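Local coordinates for protein saframycin Mx1 synthetase B (Legionella pneumophila subsp. pneumophila, PDB 3KXW) that belongs to the ANL clan of AMP-binding proteins and holds 5'-O-[(S)-(dodecanoyloxy)(hydroxy)phosphoryl]adenosine in a pocket of its fold, at residues Q247-W252 against V275-E280; H255-K260 against E284-S289. All blocks are in the same frame, centred on the assembly; numbering follows the deposited sequence.

Contact 1 (Q247-W252 against V275-E280); sequences QNPLSW and VKRIRE
Ile278, Arg277 and Pro249 carry most of this contact, which joins the beginning of one helix to the end of another. The proline ring and the arginine chain cross at about a right angle, and the meeting is made by CG of Pro249, which lies 3.7 Å from CB of Arg277. Beyond that point the arginine chain bends at chi2 and chi3. Its guanidinium then has one face turned to Pro249, whose CD stands 4.2 Å above the plane and is displaced toward the rim. The same proline also touches Tyr273, one turn earlier on the helix that carries Arg277.

Ile278, the first residue to leave that helix, works differently. Its CG1 is anti to the carbonyl carbon (chi1 -58°), and CD1, at the tip of this branch, comes closest to backbone, 3.5 Å from CA of Leu250, and also meets that residue's CB in an apolar contact at 4.0 Å. Phe313 of helix 303-313 packs against Ile278 as well. On the partner side, Asn248 O accepts from both N and OG of Ser251, bonds that fix the opening turn. The whole is a helix-start to helix-end packing within the alpha/beta architecture of the AMP-binding fold, in which helix 269-277 forms the crossover between parallel strands 263-266 and 293-296.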
loop_
_atom_site.group_PDB
_atom_site.type_symbol
_atom_site.label_atom_id
_atom_site.label_comp_id
_atom_site.label_asym_id
_atom_site.label_seq_id
_atom_site.Cartn_x
_atom_site.Cartn_y
_atom_site.Cartn_z
ATOM N N GLN A 247 -7.100 11.389 -9.836
ATOM C CA GLN A 247 -7.668 12.383 -10.740
ATOM C C GLN A 247 -8.990 11.963 -11.365
ATOM O O GLN A 247 -9.803 12.815 -11.721
ATOM C CB GLN A 247 -6.684 12.689 -11.861
ATOM C CG GLN A 247 -5.456 13.420 -11.398
ATOM C CD GLN A 247 -5.549 14.901 -11.646
ATOM O OE1 GLN A 247 -5.660 15.698 -10.705
ATOM N NE2 GLN A 247 -5.513 15.289 -12.918
ATOM N N ASN A 248 -9.199 10.661 -11.543
ATOM C CA ASN A 248 -10.353 10.181 -12.304
ATOM C C ASN A 248 -10.611 8.733 -11.949
ATOM O O ASN A 248 -10.239 7.841 -12.702
ATOM C CB ASN A 248 -10.067 10.276 -13.823
ATOM C CG ASN A 248 -11.272 9.911 -14.679
ATOM O OD1 ASN A 248 -12.425 10.031 -14.238
ATOM N ND2 ASN A 248 -11.012 9.458 -15.918
ATOM N N PRO A 249 -11.247 8.492 -10.793
ATOM C CA PRO A 249 -11.392 7.132 -10.256
ATOM C C PRO A 249 -12.229 6.247 -11.164
ATOM O O PRO A 249 -12.066 5.019 -11.152
ATOM C CB PRO A 249 -12.128 7.339 -8.915
ATOM C CG PRO A 249 -12.118 8.796 -8.662
ATOM C CD PRO A 249 -11.863 9.513 -9.940
ATOM N N LEU A 250 -13.135 6.860 -11.930
ATOM C CA LEU A 250 -13.879 6.123 -12.942
ATOM C C LEU A 250 -12.941 5.330 -13.847
ATOM O O LEU A 250 -13.305 4.245 -14.317
ATOM C CB LEU A 250 -14.719 7.071 -13.799
ATOM C CG LEU A 250 -15.380 6.412 -15.003
ATOM C CD1 LEU A 250 -16.370 5.376 -14.536
ATOM C CD2 LEU A 250 -16.065 7.485 -15.838
ATOM N N SER A 251 -11.744 5.852 -14.106
ATOM C CA SER A 251 -10.841 5.147 -15.024
ATOM C C SER A 251 -10.462 3.751 -14.510
ATOM O O SER A 251 -10.235 2.838 -15.296
ATOM C CB SER A 251 -9.607 5.973 -15.400
ATOM O OG SER A 251 -8.744 6.110 -14.293
ATOM N N TRP A 252 -10.428 3.570 -13.195
ATOM C CA TRP A 252 -10.205 2.226 -12.648
ATOM C C TRP A 252 -11.248 1.236 -13.176
ATOM O O TRP A 252 -10.923 0.130 -13.611
ATOM C CB TRP A 252 -10.282 2.267 -11.125
ATOM C CG TRP A 252 -9.937 0.971 -10.396
ATOM C CD1 TRP A 252 -9.257 -0.103 -10.886
ATOM C CD2 TRP A 252 -10.208 0.684 -9.020
ATOM N NE1 TRP A 252 -9.106 -1.059 -9.901
ATOM C CE2 TRP A 252 -9.670 -0.592 -8.743
ATOM C CE3 TRP A 252 -10.839 1.394 -7.988
ATOM C CZ2 TRP A 252 -9.759 -1.190 -7.475
ATOM C CZ3 TRP A 252 -10.945 0.790 -6.723
ATOM C CH2 TRP A 252 -10.400 -0.493 -6.480
ATOM N N VAL A 275 -17.351 5.585 -4.941
ATOM C CA VAL A 275 -18.742 5.916 -4.674
ATOM C C VAL A 275 -18.940 7.430 -4.621
ATOM O O VAL A 275 -19.898 7.964 -5.184
ATOM C CB VAL A 275 -19.222 5.270 -3.359
ATOM C CG1 VAL A 275 -20.567 5.879 -2.892
ATOM C CG2 VAL A 275 -19.342 3.767 -3.524
ATOM N N LYS A 276 -18.041 8.110 -3.923
ATOM C CA LYS A 276 -18.159 9.546 -3.728
ATOM C C LYS A 276 -17.967 10.354 -5.021
ATOM O O LYS A 276 -18.654 11.370 -5.240
ATOM C CB LYS A 276 -17.159 10.024 -2.680
ATOM C CG LYS A 276 -17.424 11.459 -2.262
ATOM C CD LYS A 276 -17.206 11.646 -0.810
ATOM C CE LYS A 276 -17.922 12.887 -0.299
ATOM N NZ LYS A 276 -19.197 12.536 0.350
ATOM N N ARG A 277 -17.033 9.906 -5.863
ATOM C CA ARG A 277 -16.562 10.699 -7.007
ATOM C C ARG A 277 -17.302 10.427 -8.324
ATOM O O ARG A 277 -17.254 11.243 -9.235
ATOM C CB ARG A 277 -15.062 10.481 -7.246
ATOM C CG ARG A 277 -14.099 11.186 -6.242
ATOM C CD ARG A 277 -14.009 12.706 -6.421
ATOM N NE ARG A 277 -13.519 13.107 -7.741
ATOM C CZ ARG A 277 -12.257 13.405 -8.029
ATOM N NH1 ARG A 277 -11.320 13.374 -7.095
ATOM N NH2 ARG A 277 -11.932 13.756 -9.265
ATOM N N ILE A 278 -17.946 9.276 -8.443
ATOM C CA ILE A 278 -18.509 8.867 -9.736
ATOM C C ILE A 278 -20.021 9.103 -9.796
ATOM O O ILE A 278 -20.791 8.440 -9.118
ATOM C CB ILE A 278 -18.152 7.398 -10.045
ATOM C CG1 ILE A 278 -16.620 7.232 -10.052
ATOM C CG2 ILE A 278 -18.778 6.942 -11.370
ATOM C CD1 ILE A 278 -16.147 5.824 -10.305
ATOM N N ARG A 279 -20.433 10.075 -10.604
ATOM C CA ARG A 279 -21.853 10.394 -10.739
ATOM C C ARG A 279 -22.586 9.272 -11.478
ATOM O O ARG A 279 -22.027 8.645 -12.375
ATOM C CB ARG A 279 -22.033 11.699 -11.515
ATOM C CG ARG A 279 -21.515 12.916 -10.792
ATOM C CD ARG A 279 -22.203 13.054 -9.442
ATOM N NE ARG A 279 -21.524 14.033 -8.594
ATOM C CZ ARG A 279 -20.669 13.724 -7.619
ATOM N NH1 ARG A 279 -20.390 12.447 -7.344
ATOM N NH2 ARG A 279 -20.099 14.698 -6.912
ATOM N N GLU A 280 -23.840 9.048 -11.114
ATOM C CA GLU A 280 -24.671 8.057 -11.796
ATOM C C GLU A 280 -24.527 8.041 -13.318
ATOM O O GLU A 280 -24.406 6.980 -13.917
ATOM C CB GLU A 280 -26.144 8.235 -11.437
ATOM C CG GLU A 280 -27.000 7.079 -11.921
ATOM C CD GLU A 280 -26.580 5.746 -11.309
ATOM O OE1 GLU A 280 -26.002 5.742 -10.199
ATOM O OE2 GLU A 280 -26.828 4.701 -11.943
#

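Contact 2 (H255-K260 against E284-S289); sequences HITKYK and EGLDLS
Thr257 fits against the loop around Asp287, where an Asx turn, built on Asp287 and Ser289, lies beside the end of helix 250-259, itself closed by a Schellman motif at Lys260. The compact part of the contact is centred on the threonine. Its OG1 is anti to the carbonyl carbon (chi1 -67°) and accepts from the backbone N of Asp287 at 3.0 Å in a nearly straight bond, 176° at the hydrogen. The same oxygen is hydrogen-bonded to Leu253 O, one turn back in the helix, so both a loop amide and a helix carbonyl grip it. The methyl branch, CG2, turns to the loop backbone and approaches Gly285 O to 3.8 Å. On the hydroxyl side of the threonine, Ile256 and Leu288 cross at about a right angle, with CG2 of the isoleucine 3.8 Å from CD2 of the leucine; Phe313 and Leu253 also touch Leu288.

The other side is wetter and looser. Lys260 meets the loop through a water, which accepts from its NZ at 3.1 Å and donates to Ser289 OG at 3.3 Å. The lysine NZ stays 5.4 Å from OD2 of Asp287, so any attraction between these opposite charges would act at a distance. On the carboxylate's other oxygen, OD1, Ser289 binds twice from the same face: OG donates at 2.7 Å, and the backbone N at 3.1 Å from above the carboxylate plane.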
loop_
_atom_site.group_PDB
_atom_site.type_symbol
_atom_site.label_atom_id
_atom_site.label_comp_id
_atom_site.label_asym_id
_atom_site.label_seq_id
_atom_site.Cartn_x
_atom_site.Cartn_y
_atom_site.Cartn_z
ATOM N N HIS A 255 -11.109 0.734 -17.061
ATOM C CA HIS A 255 -10.063 -0.213 -17.467
ATOM C C HIS A 255 -10.390 -1.651 -17.100
ATOM O O HIS A 255 -10.092 -2.559 -17.873
ATOM C CB HIS A 255 -8.691 0.191 -16.933
ATOM C CG HIS A 255 -8.160 1.419 -17.590
ATOM N ND1 HIS A 255 -7.392 2.356 -16.936
ATOM C CD2 HIS A 255 -8.323 1.879 -18.852
ATOM C CE1 HIS A 255 -7.080 3.329 -17.774
ATOM N NE2 HIS A 255 -7.629 3.061 -18.942
ATOM N N ILE A 256 -10.989 -1.862 -15.930
ATOM C CA ILE A 256 -11.380 -3.201 -15.539
ATOM C C ILE A 256 -12.323 -3.726 -16.603
ATOM O O ILE A 256 -12.258 -4.905 -17.000
ATOM C CB ILE A 256 -12.057 -3.215 -14.141
ATOM C CG1 ILE A 256 -10.978 -3.083 -13.035
ATOM C CG2 ILE A 256 -12.905 -4.470 -13.960
ATOM C CD1 ILE A 256 -11.564 -2.907 -11.588
ATOM N N THR A 257 -13.191 -2.832 -17.070
ATOM C CA THR A 257 -14.181 -3.164 -18.081
ATOM C C THR A 257 -13.507 -3.530 -19.409
ATOM O O THR A 257 -13.771 -4.597 -19.980
ATOM C CB THR A 257 -15.142 -1.978 -18.320
ATOM O OG1 THR A 257 -15.948 -1.760 -17.145
ATOM C CG2 THR A 257 -16.056 -2.275 -19.529
ATOM N N LYS A 258 -12.661 -2.623 -19.891
ATOM C CA LYS A 258 -11.988 -2.769 -21.176
ATOM C C LYS A 258 -11.118 -4.018 -21.241
ATOM O O LYS A 258 -11.174 -4.757 -22.211
ATOM C CB LYS A 258 -11.139 -1.542 -21.477
ATOM C CG LYS A 258 -10.462 -1.558 -22.856
ATOM C CD LYS A 258 -9.731 -0.244 -23.118
ATOM C CE LYS A 258 -8.918 -0.307 -24.400
ATOM N NZ LYS A 258 -8.374 1.036 -24.731
ATOM N N TYR A 259 -10.352 -4.264 -20.182
ATOM C CA TYR A 259 -9.347 -5.321 -20.186
ATOM C C TYR A 259 -9.848 -6.631 -19.586
ATOM O O TYR A 259 -9.087 -7.593 -19.462
ATOM C CB TYR A 259 -8.073 -4.825 -19.473
ATOM C CG TYR A 259 -7.367 -3.748 -20.275
ATOM C CD1 TYR A 259 -6.515 -4.082 -21.319
ATOM C CD2 TYR A 259 -7.585 -2.403 -20.019
ATOM C CE1 TYR A 259 -5.882 -3.100 -22.074
ATOM C CE2 TYR A 259 -6.958 -1.407 -20.781
ATOM C CZ TYR A 259 -6.113 -1.775 -21.812
ATOM O OH TYR A 259 -5.465 -0.810 -22.567
ATOM N N LYS A 260 -11.129 -6.661 -19.226
ATOM C CA LYS A 260 -11.721 -7.809 -18.552
ATOM C C LYS A 260 -10.841 -8.302 -17.421
ATOM O O LYS A 260 -10.561 -9.487 -17.309
ATOM C CB LYS A 260 -12.017 -8.939 -19.545
ATOM C CG LYS A 260 -13.271 -8.671 -20.335
ATOM C CD LYS A 260 -13.312 -9.466 -21.602
ATOM C CE LYS A 260 -14.581 -9.136 -22.361
ATOM N NZ LYS A 260 -15.710 -9.814 -21.681
ATOM N N GLU A 284 -22.376 4.924 -17.138
ATOM C CA GLU A 284 -22.808 4.341 -18.410
ATOM C C GLU A 284 -21.601 3.805 -19.176
ATOM O O GLU A 284 -20.602 4.494 -19.329
ATOM C CB GLU A 284 -23.577 5.380 -19.243
ATOM C CG GLU A 284 -24.676 4.747 -20.098
ATOM C CD GLU A 284 -25.546 5.751 -20.873
ATOM O OE1 GLU A 284 -25.671 6.931 -20.458
ATOM O OE2 GLU A 284 -26.119 5.336 -21.914
ATOM N N GLY A 285 -21.673 2.562 -19.634
ATOM C CA GLY A 285 -20.523 1.971 -20.289
ATOM C C GLY A 285 -19.721 0.976 -19.449
ATOM O O GLY A 285 -18.913 0.231 -19.997
ATOM N N LEU A 286 -19.924 0.946 -18.130
ATOM C CA LEU A 286 -19.192 -0.015 -17.302
ATOM C C LEU A 286 -19.750 -1.421 -17.469
ATOM O O LEU A 286 -20.920 -1.589 -17.748
ATOM C CB LEU A 286 -19.259 0.372 -15.822
ATOM C CG LEU A 286 -18.586 1.682 -15.437
ATOM C CD1 LEU A 286 -18.773 1.941 -13.933
ATOM C CD2 LEU A 286 -17.107 1.665 -15.825
ATOM N N ASP A 287 -18.897 -2.421 -17.281
ATOM C CA ASP A 287 -19.304 -3.818 -17.195
ATOM C C ASP A 287 -18.260 -4.507 -16.344
ATOM O O ASP A 287 -17.156 -4.769 -16.804
ATOM C CB ASP A 287 -19.343 -4.481 -18.568
ATOM C CG ASP A 287 -19.616 -5.985 -18.487
ATOM O OD1 ASP A 287 -19.914 -6.512 -17.393
ATOM O OD2 ASP A 287 -19.561 -6.649 -19.538
ATOM N N LEU A 288 -18.623 -4.801 -15.105
ATOM C CA LEU A 288 -17.665 -5.287 -14.133
ATOM C C LEU A 288 -17.855 -6.774 -13.871
ATOM O O LEU A 288 -17.387 -7.296 -12.857
ATOM C CB LEU A 288 -17.809 -4.488 -12.822
ATOM C CG LEU A 288 -17.594 -2.975 -12.994
ATOM C CD1 LEU A 288 -17.971 -2.189 -11.707
ATOM C CD2 LEU A 288 -16.181 -2.614 -13.497
ATOM N N SER A 289 -18.556 -7.465 -14.773
ATOM C CA SER A 289 -18.819 -8.893 -14.559
ATOM C C SER A 289 -17.560 -9.763 -14.512
ATOM O O SER A 289 -17.576 -10.809 -13.881
ATOM C CB SER A 289 -19.803 -9.452 -15.606
ATOM O OG SER A 289 -19.368 -9.128 -16.917
HETATM O O HOH W 1 -16.762 -8.897 -18.892
#

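Both contacts are made by helix 250-259, contact 1 at its first turn and contact 2 at its last, and their centres lie 13 Å apart. Along the chain the segments alternate: 275-280 and 284-289 follow one another just as the two helix segments do, so the polypeptide leaving helix 269-277 runs along the earlier helix from its start toward its end. The two contacts meet directly where Leu250 CD1 packs 4.0 Å from Leu286 CD2, and Phe313 of helix 303-313 touches residues of both. The bound 5'-O-[(S)-(dodecanoyloxy)(hydroxy)phosphoryl]adenosine lies about 12 Å from the side chain of Ile256, so contact 2 lies near the pocket without its Ile256 reaching the ligand.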